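Local atomic coordinates of putative membrane anchored protein (Corynebacterium diphtheriae, PDB entry 3LSO), a protein that is of unknown function but is probably held at the bacterial cell surface by a membrane anchor, exposing an elongated, all-beta chain. Residues 221-233 with 239-252. Numbering follows the deposited sequence.
Sequences EKMDGKVQFFVNH and PVPVTEDNKASTSI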
ATOM      1  N   GLU B 221     -17.872  11.124  -8.666  1.00 45.11           N
ATOM      2  CA  GLU B 221     -19.282  10.820  -8.433  1.00 45.30           C
ATOM      3  C   GLU B 221     -20.166  11.115  -9.652  1.00 45.44           C
ATOM      4  O   GLU B 221     -21.258  10.556  -9.786  1.00 45.54           O
ATOM      5  CB  GLU B 221     -19.793  11.550  -7.187  1.00 45.18           C
ATOM      6  N   LYS B 222     -19.684  11.978 -10.546  1.00 45.54           N
ATOM      7  CA  LYS B 222     -20.445  12.336 -11.741  1.00 45.65           C
ATOM      8  C   LYS B 222     -19.750  11.938 -13.045  1.00 45.63           C
ATOM      9  O   LYS B 222     -20.131  12.414 -14.117  1.00 45.52           O
ATOM     10  CB  LYS B 222     -20.773  13.826 -11.738  1.00 45.75           C
HETATM   11  N   MSE B 223     -18.763  11.043 -12.943  1.00 45.65           N
HETATM   12  CA  MSE B 223     -17.900  10.653 -14.071  1.00 45.68           C
HETATM   13  C   MSE B 223     -17.598  11.854 -14.974  1.00 45.06           C
HETATM   14  O   MSE B 223     -18.169  11.987 -16.058  1.00 45.31           O
HETATM   15  CB  MSE B 223     -18.507   9.484 -14.878  1.00 46.09           C
HETATM   16  CG  MSE B 223     -17.556   8.869 -15.938  1.00 47.64           C
HETATM   17 SE   MSE B 223     -18.453   8.332 -17.625  0.75 51.87          SE
HETATM   18  CE  MSE B 223     -16.887   8.258 -18.830  1.00 50.66           C
ATOM     19  N   ASP B 224     -16.731  12.747 -14.510  1.00 44.05           N
ATOM     20  CA  ASP B 224     -16.411  13.948 -15.278  1.00 43.06           C
ATOM     21  C   ASP B 224     -14.912  14.181 -15.411  1.00 42.46           C
ATOM     22  O   ASP B 224     -14.465  14.747 -16.408  1.00 42.84           O
ATOM     23  CB  ASP B 224     -17.129  15.199 -14.729  1.00 42.95           C
ATOM     24  CG  ASP B 224     -17.222  15.224 -13.199  1.00 43.04           C
ATOM     25  OD1 ASP B 224     -16.229  14.884 -12.521  1.00 42.58           O
ATOM     26  OD2 ASP B 224     -18.293  15.609 -12.672  1.00 42.11           O
ATOM     27  N   GLY B 225     -14.144  13.715 -14.423  1.00 41.23           N
ATOM     28  CA  GLY B 225     -12.713  13.976 -14.347  1.00 39.61           C
ATOM     29  C   GLY B 225     -11.834  13.230 -15.337  1.00 38.84           C
ATOM     30  O   GLY B 225     -12.314  12.414 -16.134  1.00 38.74           O
ATOM     31  N   LYS B 226     -10.533  13.520 -15.252  1.00 37.76           N
ATOM     32  CA  LYS B 226      -9.499  12.996 -16.133  1.00 36.79           C
ATOM     33  C   LYS B 226      -8.250  12.615 -15.320  1.00 36.39           C
ATOM     34  O   LYS B 226      -8.075  13.082 -14.196  1.00 36.61           O
ATOM     35  CB  LYS B 226      -9.118  14.070 -17.158  1.00 36.95           C
ATOM     36  CG  LYS B 226      -9.857  13.997 -18.493  1.00 37.08           C
ATOM     37  CD  LYS B 226     -10.006  15.384 -19.161  1.00 37.25           C
ATOM     38  CE  LYS B 226     -10.327  15.255 -20.661  1.00 36.33           C
ATOM     39  NZ  LYS B 226     -11.321  16.261 -21.107  1.00 35.04           N
ATOM     40  N   VAL B 227      -7.376  11.785 -15.892  1.00 35.48           N
ATOM     41  CA  VAL B 227      -6.080  11.466 -15.271  1.00 34.92           C
ATOM     42  C   VAL B 227      -4.893  11.810 -16.169  1.00 34.61           C
ATOM     43  O   VAL B 227      -4.895  11.485 -17.351  1.00 34.33           O
ATOM     44  CB  VAL B 227      -5.987   9.978 -14.855  1.00 34.95           C
ATOM     45  CG1 VAL B 227      -4.551   9.574 -14.551  1.00 33.94           C
ATOM     46  CG2 VAL B 227      -6.876   9.715 -13.652  1.00 34.91           C
ATOM     47  N   GLN B 228      -3.895  12.479 -15.596  1.00 34.30           N
ATOM     48  CA  GLN B 228      -2.655  12.755 -16.290  1.00 34.17           C
ATOM     49  C   GLN B 228      -1.585  11.786 -15.834  1.00 34.37           C
ATOM     50  O   GLN B 228      -1.279  11.701 -14.641  1.00 35.10           O
ATOM     51  CB  GLN B 228      -2.169  14.169 -16.033  1.00 34.07           C
ATOM     52  CG  GLN B 228      -0.875  14.473 -16.771  1.00 34.73           C
ATOM     53  CD  GLN B 228      -1.043  14.421 -18.289  1.00 35.68           C
ATOM     54  OE1 GLN B 228      -0.693  13.428 -18.938  1.00 35.48           O
ATOM     55  NE2 GLN B 228      -1.608  15.486 -18.856  1.00 35.88           N
ATOM     56  N   PHE B 229      -1.021  11.045 -16.778  1.00 34.04           N
ATOM     57  CA  PHE B 229       0.054  10.126 -16.453  1.00 33.51           C
ATOM     58  C   PHE B 229       1.388  10.813 -16.641  1.00 33.58           C
ATOM     59  O   PHE B 229       1.494  11.793 -17.388  1.00 33.75           O
ATOM     60  CB  PHE B 229      -0.028   8.870 -17.316  1.00 33.02           C
ATOM     61  CG  PHE B 229      -1.180   7.979 -16.960  1.00 31.65           C
ATOM     62  CD1 PHE B 229      -2.378   8.078 -17.624  1.00 29.72           C
ATOM     63  CD2 PHE B 229      -1.063   7.053 -15.941  1.00 29.72           C
ATOM     64  CE1 PHE B 229      -3.429   7.257 -17.293  1.00 28.49           C
ATOM     65  CE2 PHE B 229      -2.101   6.238 -15.615  1.00 27.94           C
ATOM     66  CZ  PHE B 229      -3.292   6.341 -16.293  1.00 28.44           C
ATOM     67  N   PHE B 230       2.396  10.314 -15.942  1.00 33.05           N
ATOM     68  CA  PHE B 230       3.738  10.820 -16.103  1.00 32.57           C
ATOM     69  C   PHE B 230       4.693   9.654 -16.160  1.00 32.40           C
ATOM     70  O   PHE B 230       4.520   8.650 -15.454  1.00 32.63           O
ATOM     71  CB  PHE B 230       4.130  11.686 -14.923  1.00 32.66           C
ATOM     72  CG  PHE B 230       3.356  12.951 -14.808  1.00 32.25           C
ATOM     73  CD1 PHE B 230       3.900  14.148 -15.240  1.00 31.35           C
ATOM     74  CD2 PHE B 230       2.104  12.964 -14.213  1.00 32.87           C
ATOM     75  CE1 PHE B 230       3.199  15.344 -15.102  1.00 30.84           C
ATOM     76  CE2 PHE B 230       1.386  14.164 -14.082  1.00 32.58           C
ATOM     77  CZ  PHE B 230       1.941  15.352 -14.532  1.00 30.57           C
ATOM     78  N   VAL B 231       5.705   9.792 -17.000  1.00 31.77           N
ATOM     79  CA  VAL B 231       6.796   8.846 -17.033  1.00 31.24           C
ATOM     80  C   VAL B 231       7.997   9.669 -16.634  1.00 31.11           C
ATOM     81  O   VAL B 231       8.202  10.764 -17.165  1.00 31.22           O
ATOM     82  CB  VAL B 231       6.998   8.220 -18.429  1.00 30.84           C
ATOM     83  CG1 VAL B 231       8.198   7.326 -18.415  1.00 31.50           C
ATOM     84  CG2 VAL B 231       5.798   7.410 -18.829  1.00 30.21           C
ATOM     85  N   ASN B 232       8.758   9.161 -15.675  1.00 30.43           N
ATOM     86  CA  ASN B 232       9.899   9.878 -15.152  1.00 30.42           C
ATOM     87  C   ASN B 232       9.649  11.363 -14.993  1.00 30.68           C
ATOM     88  O   ASN B 232      10.434  12.207 -15.439  1.00 31.22           O
ATOM     89  CB  ASN B 232      11.144   9.577 -15.979  1.00 30.15           C
ATOM     90  CG  ASN B 232      11.812   8.254 -15.575  1.00 29.90           C
ATOM     91  OD1 ASN B 232      11.262   7.441 -14.819  1.00 29.45           O
ATOM     92  ND2 ASN B 232      13.006   8.046 -16.072  1.00 30.38           N
ATOM     93  N   HIS B 233       8.522  11.648 -14.343  1.00 31.06           N
ATOM     94  CA  HIS B 233       8.061  13.000 -13.974  1.00 31.29           C
ATOM     95  C   HIS B 233       7.783  13.991 -15.115  1.00 31.72           C
ATOM     96  O   HIS B 233       7.788  15.221 -14.915  1.00 32.21           O
ATOM     97  CB  HIS B 233       8.938  13.616 -12.872  1.00 31.16           C
ATOM     98  CG  HIS B 233       8.806  12.931 -11.541  1.00 30.81           C
ATOM     99  ND1 HIS B 233       9.591  13.255 -10.453  1.00 30.44           N
ATOM    100  CD2 HIS B 233       7.992  11.929 -11.130  1.00 28.96           C
ATOM    101  CE1 HIS B 233       9.257  12.496  -9.427  1.00 30.12           C
ATOM    102  NE2 HIS B 233       8.288  11.683  -9.813  1.00 31.08           N
ATOM    103  N   PRO B 239      -4.240  14.293 -20.836  1.00 31.77           N
ATOM    104  CA  PRO B 239      -5.016  13.697 -19.730  1.00 31.81           C
ATOM    105  C   PRO B 239      -6.152  12.798 -20.232  1.00 31.99           C
ATOM    106  O   PRO B 239      -6.885  13.175 -21.163  1.00 32.09           O
ATOM    107  CB  PRO B 239      -5.589  14.917 -19.001  1.00 31.58           C
ATOM    108  CG  PRO B 239      -4.708  16.046 -19.377  1.00 31.63           C
ATOM    109  CD  PRO B 239      -4.273  15.770 -20.785  1.00 31.86           C
ATOM    110  N   VAL B 240      -6.285  11.629 -19.607  1.00 32.10           N
ATOM    111  CA  VAL B 240      -7.215  10.581 -20.036  1.00 32.52           C
ATOM    112  C   VAL B 240      -8.552  10.615 -19.262  1.00 32.85           C
ATOM    113  O   VAL B 240      -8.548  10.704 -18.039  1.00 33.21           O
ATOM    114  CB  VAL B 240      -6.551   9.193 -19.878  1.00 32.43           C
ATOM    115  CG1 VAL B 240      -7.488   8.083 -20.345  1.00 33.02           C
ATOM    116  CG2 VAL B 240      -5.237   9.134 -20.651  1.00 32.32           C
ATOM    117  N   PRO B 241      -9.701  10.541 -19.964  1.00 33.12           N
ATOM    118  CA  PRO B 241     -10.954  10.547 -19.204  1.00 33.41           C
ATOM    119  C   PRO B 241     -11.136   9.254 -18.413  1.00 33.73           C
ATOM    120  O   PRO B 241     -10.675   8.202 -18.853  1.00 33.74           O
ATOM    121  CB  PRO B 241     -12.028  10.665 -20.290  1.00 33.22           C
ATOM    122  CG  PRO B 241     -11.391  10.167 -21.527  1.00 33.31           C
ATOM    123  CD  PRO B 241      -9.937  10.499 -21.420  1.00 33.20           C
ATOM    124  N   VAL B 242     -11.793   9.343 -17.259  1.00 34.04           N
ATOM    125  CA  VAL B 242     -12.037   8.183 -16.408  1.00 34.41           C
ATOM    126  C   VAL B 242     -13.383   7.571 -16.741  1.00 34.83           C
ATOM    127  O   VAL B 242     -14.396   8.267 -16.709  1.00 35.32           O
ATOM    128  CB  VAL B 242     -12.052   8.568 -14.922  1.00 34.35           C
ATOM    129  CG1 VAL B 242     -12.447   7.377 -14.079  1.00 34.30           C
ATOM    130  CG2 VAL B 242     -10.692   9.104 -14.488  1.00 34.12           C
ATOM    131  N   THR B 243     -13.397   6.270 -17.025  1.00 35.18           N
ATOM    132  CA  THR B 243     -14.617   5.565 -17.448  1.00 35.66           C
ATOM    133  C   THR B 243     -15.620   5.325 -16.310  1.00 35.73           C
ATOM    134  O   THR B 243     -15.343   5.631 -15.151  1.00 35.62           O
ATOM    135  CB  THR B 243     -14.285   4.217 -18.120  1.00 35.77           C
ATOM    136  OG1 THR B 243     -13.712   3.328 -17.153  1.00 36.05           O
ATOM    137  CG2 THR B 243     -13.293   4.418 -19.276  1.00 36.08           C
ATOM    138  N   GLU B 244     -16.790   4.790 -16.657  1.00 36.09           N
ATOM    139  CA  GLU B 244     -17.798   4.385 -15.669  1.00 36.33           C
ATOM    140  C   GLU B 244     -17.170   3.382 -14.710  1.00 36.20           C
ATOM    141  O   GLU B 244     -17.279   3.507 -13.486  1.00 36.19           O
ATOM    142  CB  GLU B 244     -19.003   3.739 -16.362  1.00 36.45           C
ATOM    143  CG  GLU B 244     -19.871   4.692 -17.180  1.00 37.36           C
ATOM    144  CD  GLU B 244     -20.909   5.429 -16.336  1.00 38.24           C
ATOM    145  OE1 GLU B 244     -20.543   5.965 -15.256  1.00 38.83           O
ATOM    146  OE2 GLU B 244     -22.091   5.481 -16.762  1.00 37.44           O
ATOM    147  N   ASP B 245     -16.504   2.398 -15.306  1.00 36.03           N
ATOM    148  CA  ASP B 245     -15.727   1.379 -14.623  1.00 35.95           C
ATOM    149  C   ASP B 245     -14.846   1.960 -13.513  1.00 35.54           C
ATOM    150  O   ASP B 245     -14.460   1.247 -12.585  1.00 35.64           O
ATOM    151  CB  ASP B 245     -14.850   0.671 -15.667  1.00 36.32           C
ATOM    152  CG  ASP B 245     -14.338  -0.681 -15.195  1.00 37.36           C
ATOM    153  OD1 ASP B 245     -15.121  -1.419 -14.552  1.00 38.38           O
ATOM    154  OD2 ASP B 245     -13.160  -1.011 -15.484  1.00 37.96           O
ATOM    155  N   ASN B 246     -14.532   3.253 -13.630  1.00 34.86           N
ATOM    156  CA  ASN B 246     -13.709   4.005 -12.664  1.00 34.25           C
ATOM    157  C   ASN B 246     -12.214   3.989 -12.907  1.00 33.93           C
ATOM    158  O   ASN B 246     -11.438   4.503 -12.111  1.00 33.87           O
ATOM    159  CB  ASN B 246     -14.014   3.625 -11.217  1.00 34.18           C
ATOM    160  CG  ASN B 246     -15.009   4.552 -10.591  1.00 34.27           C
ATOM    161  OD1 ASN B 246     -16.023   4.118 -10.046  1.00 34.65           O
ATOM    162  ND2 ASN B 246     -14.741   5.853 -10.687  1.00 34.15           N
ATOM    163  N   LYS B 247     -11.811   3.416 -14.025  1.00 33.65           N
ATOM    164  CA  LYS B 247     -10.410   3.315 -14.340  1.00 33.12           C
ATOM    165  C   LYS B 247     -10.083   4.319 -15.434  1.00 32.96           C
ATOM    166  O   LYS B 247     -10.980   4.777 -16.153  1.00 33.07           O
ATOM    167  CB  LYS B 247     -10.090   1.885 -14.780  1.00 33.35           C
ATOM    168  CG  LYS B 247     -10.544   0.812 -13.773  1.00 33.60           C
ATOM    169  CD  LYS B 247      -9.787  -0.513 -13.926  1.00 33.70           C
ATOM    170  CE  LYS B 247     -10.023  -1.429 -12.734  1.00 33.27           C
ATOM    171  NZ  LYS B 247     -11.469  -1.763 -12.577  1.00 32.36           N
ATOM    172  N   ALA B 248      -8.807   4.689 -15.524  1.00 32.41           N
ATOM    173  CA  ALA B 248      -8.284   5.449 -16.654  1.00 31.94           C
ATOM    174  C   ALA B 248      -7.081   4.683 -17.148  1.00 31.60           C
ATOM    175  O   ALA B 248      -6.313   4.165 -16.347  1.00 31.67           O
ATOM    176  CB  ALA B 248      -7.881   6.848 -16.229  1.00 31.98           C
ATOM    177  N   SER B 249      -6.914   4.601 -18.460  1.00 31.15           N
ATOM    178  CA  SER B 249      -5.857   3.769 -19.008  1.00 30.95           C
ATOM    179  C   SER B 249      -5.090   4.432 -20.111  1.00 30.68           C
ATOM    180  O   SER B 249      -5.644   5.174 -20.921  1.00 30.74           O
ATOM    181  CB  SER B 249      -6.413   2.462 -19.546  1.00 30.90           C
ATOM    182  OG  SER B 249      -6.934   1.678 -18.500  1.00 32.51           O
ATOM    183  N   THR B 250      -3.798   4.135 -20.146  1.00 30.36           N
ATOM    184  CA  THR B 250      -2.960   4.503 -21.271  1.00 29.65           C
ATOM    185  C   THR B 250      -2.041   3.352 -21.617  1.00 29.57           C
ATOM    186  O   THR B 250      -1.868   2.425 -20.836  1.00 29.77           O
ATOM    187  CB  THR B 250      -2.195   5.817 -21.015  1.00 29.37           C
ATOM    188  OG1 THR B 250      -1.684   6.310 -22.249  1.00 29.59           O
ATOM    189  CG2 THR B 250      -1.073   5.634 -20.034  1.00 28.87           C
ATOM    190  N   SER B 251      -1.482   3.404 -22.809  1.00 29.78           N
ATOM    191  CA  SER B 251      -0.557   2.405 -23.286  1.00 29.65           C
ATOM    192  C   SER B 251       0.661   3.219 -23.624  1.00 29.51           C
ATOM    193  O   SER B 251       0.528   4.311 -24.180  1.00 29.13           O
ATOM    194  CB  SER B 251      -1.134   1.739 -24.543  1.00 29.92           C
ATOM    195  OG  SER B 251      -0.314   0.684 -25.026  1.00 30.87           O
ATOM    196  N   ILE B 252       1.843   2.721 -23.274  1.00 29.79           N
ATOM    197  CA  ILE B 252       3.087   3.446 -23.584  1.00 30.16           C
ATOM    198  C   ILE B 252       4.211   2.566 -24.122  1.00 30.50           C
ATOM    199  O   ILE B 252       4.287   1.380 -23.810  1.00 31.54           O
ATOM    200  CB  ILE B 252       3.598   4.215 -22.375  1.00 30.16           C
ATOM    201  CG1 ILE B 252       3.788   3.289 -21.187  1.00 29.83           C
ATOM    202  CG2 ILE B 252       2.625   5.334 -21.995  1.00 30.43           C
ATOM    203  CD1 ILE B 252       4.124   4.064 -19.950  1.00 31.03           C
TER
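Val227 and Val240 form a hydrogen-bonded antiparallel pair: Val227 N donates to Val240 O at 2.7 Å, and Val240 N returns a bond to Val227 O with an N-H...O angle of 168°. A weak third bond, Val242 N to Gly225 O at 3.3 Å, carries the ladder onward. Between them Lys226 faces Pro241 in a non-hydrogen-bonded pair, a place that suits proline, which has no N-H to give; Lys226 lays its aliphatic chain beside Pro241 and leads its amine away. This hairpin closes one side of a five-stranded sheet in a beta-sandwich-like domain, with 234-241 outermost and 226-231 also paired to 258-267. Past a type I turn at 243-246 the chain crosses to the facing sheet as strand 247-252, which runs over 226-231 at 36°, their axes 7.8 Å apart at closest approach. Small and branched apolar side chains suit so close an approach: Ala248 CB sits 3.9 Å from Val227 CB, and Val242 CG2 meets Val227 CG2. Phe229, its CG anti to the carbonyl carbon (chi1 -71°), presents one ring face to Thr250, whose CG2 makes a CH-pi contact 3.9 Å from the ring centroid; Val227 CG1 lies over the opposite face, Ala248 O approaches the edge in plane, and Ile211 and Ala213 of strand 208-214 also touch the side chain. Farther along, Val231 CG2 and Ile252 CD1 meet tip to tip at 3.9 Å, while at the other end selenomethionine Met223 lays SE 3.9 Å from Glu244 CG, the side chains crossing at about a right angle.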